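Local structure of arginase (Thermus thermophilus, 2EF5) at the interface of chains A and B. The protein catalyses the hydrolysis of L-arginine to L-ornithine and urea, as a member of the manganese-dependent arginase family that binds two manganese ions per subunit. Sequence-based numbering; all coordinates share one arbitrary frame. Chains: chain A/B, Arginase.

The interface of chains A and B. Residues chain A 189, 193; chain B 197, 244, 247-248, 251, 289.
This is a helix-to-helix patch between two arginase subunits. Helix 188-194 of chain A supplies A:His189 and A:Arg193, one turn apart. They meet the face of helix 239-252 of chain B.

A:Arg193 and B:Glu251 approach tip to tip. The guanidinium nitrogen NH2 of A:Arg193 lies 3.1 Å from the carboxylate oxygen OE1 of B:Glu251. The pair is a salt bridge, but the N-H points elsewhere and no hydrogen bond forms. The two flat groups are nearly parallel, 19° apart, with the carboxylate at the guanidinium edge. A bend at chi3 (-130°) turns the arginine tip toward this acid. B:Ile248 lies against one guanidinium face. Its CD1 is 4.0 Å from A:Arg193 CZ, offset toward the rim. Nearer the backbone, A:Arg193 CG touches B:Ala197 CB at 4.1 Å.

A:His189 has CG anti to its backbone N (chi1 174°), which sends the imidazole out from its helix toward helix 239-252 of chain B. The side chains of A:His189 and B:Leu244 cross at about a right angle, with CD2 of A:His189 3.7 Å from the methyl CD1 of B:Leu244. B:Glu247 slides past in the opposite direction and brings its carboxylate to the ring edge, in plane. Its CD is 3.9 Å from A:His189 CD2. A:His189 NE2 is 4.0 Å from B:Glu251 OE2 and 4.1 Å from B:Glu247 OE1. The two acids may favour a protonated imidazole, though its charge is not seen. The side chain of B:Ile289, from the C-terminal tail, lies at the margin near the backbone N of A:His189.

The patch is one part of a larger interface within the deposited six-copy assembly, whose biological role the structure alone does not show. In chain A its helix follows strand 184-187; in chain B the main helix precedes strand 255-261, and B:Ala197 comes from helix 196-206.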
loop_
_atom_site.group_PDB
_atom_site.type_symbol
_atom_site.label_atom_id
_atom_site.label_comp_id
_atom_site.label_asym_id
_atom_site.label_seq_id
_atom_site.Cartn_x
_atom_site.Cartn_y
_atom_site.Cartn_z
ATOM N N HIS A 189 4.852 -9.032 -16.064
ATOM C CA HIS A 189 4.876 -7.773 -15.318
ATOM C C HIS A 189 6.238 -7.630 -14.659
ATOM O O HIS A 189 6.856 -6.563 -14.718
ATOM C CB HIS A 189 3.766 -7.738 -14.257
ATOM C CG HIS A 189 3.825 -6.537 -13.361
ATOM N ND1 HIS A 189 4.605 -6.496 -12.227
ATOM C CD2 HIS A 189 3.241 -5.322 -13.465
ATOM C CE1 HIS A 189 4.501 -5.303 -11.668
ATOM N NE2 HIS A 189 3.680 -4.571 -12.398
ATOM N N ARG A 193 9.359 -5.078 -15.390
ATOM C CA ARG A 193 9.861 -4.309 -14.259
ATOM C C ARG A 193 11.331 -4.552 -13.934
ATOM O O ARG A 193 12.083 -3.610 -13.694
ATOM C CB ARG A 193 9.029 -4.643 -13.021
ATOM C CG ARG A 193 8.561 -3.463 -12.193
ATOM C CD ARG A 193 8.043 -3.987 -10.868
ATOM N NE ARG A 193 6.727 -3.475 -10.509
ATOM C CZ ARG A 193 6.486 -2.240 -10.078
ATOM N NH1 ARG A 193 7.479 -1.371 -9.952
ATOM N NH2 ARG A 193 5.247 -1.883 -9.763
ATOM N N ALA B 197 9.087 1.469 -15.925
ATOM C CA ALA B 197 8.911 1.171 -14.508
ATOM C C ALA B 197 9.337 2.356 -13.646
ATOM O O ALA B 197 8.610 2.786 -12.751
ATOM C CB ALA B 197 9.717 -0.073 -14.126
ATOM N N LEU B 244 2.391 -2.004 -18.781
ATOM C CA LEU B 244 3.106 -1.830 -17.520
ATOM C C LEU B 244 2.789 -0.469 -16.915
ATOM O O LEU B 244 2.592 -0.349 -15.701
ATOM C CB LEU B 244 4.624 -1.955 -17.706
ATOM C CG LEU B 244 5.414 -1.725 -16.406
ATOM C CD1 LEU B 244 5.090 -2.849 -15.431
ATOM C CD2 LEU B 244 6.915 -1.675 -16.663
ATOM N N GLU B 247 -0.630 -0.613 -15.441
ATOM C CA GLU B 247 -0.637 -1.458 -14.245
ATOM C C GLU B 247 -0.031 -0.770 -13.025
ATOM O O GLU B 247 -0.522 -0.922 -11.912
ATOM C CB GLU B 247 0.107 -2.775 -14.521
ATOM C CG GLU B 247 -0.476 -3.571 -15.686
ATOM C CD GLU B 247 0.358 -4.790 -16.050
ATOM O OE1 GLU B 247 1.598 -4.714 -15.946
ATOM O OE2 GLU B 247 -0.226 -5.817 -16.458
ATOM N N ILE B 248 1.035 -0.012 -13.231
ATOM C CA ILE B 248 1.671 0.680 -12.118
ATOM C C ILE B 248 0.809 1.860 -11.665
ATOM O O ILE B 248 0.736 2.163 -10.474
ATOM C CB ILE B 248 3.088 1.147 -12.484
ATOM C CG1 ILE B 248 3.984 -0.078 -12.661
ATOM C CG2 ILE B 248 3.639 2.064 -11.393
ATOM C CD1 ILE B 248 5.399 0.253 -13.076
ATOM N N GLU B 251 -2.029 0.331 -9.617
ATOM C CA GLU B 251 -1.622 -0.069 -8.270
ATOM C C GLU B 251 -1.707 1.082 -7.268
ATOM O O GLU B 251 -1.943 0.849 -6.087
ATOM C CB GLU B 251 -0.188 -0.603 -8.259
ATOM C CG GLU B 251 0.056 -1.874 -9.050
ATOM C CD GLU B 251 1.493 -2.365 -8.921
ATOM O OE1 GLU B 251 2.399 -1.526 -8.706
ATOM O OE2 GLU B 251 1.717 -3.588 -9.049
ATOM N N ILE B 289 -2.383 -9.999 -14.517
ATOM C CA ILE B 289 -2.070 -11.367 -14.914
ATOM C C ILE B 289 -2.240 -12.255 -13.694
ATOM O O ILE B 289 -2.891 -13.296 -13.748
ATOM C CB ILE B 289 -0.613 -11.480 -15.401
ATOM C CG1 ILE B 289 -0.433 -10.631 -16.658
ATOM C CG2 ILE B 289 -0.264 -12.937 -15.676
ATOM C CD1 ILE B 289 1.022 -10.464 -17.076
#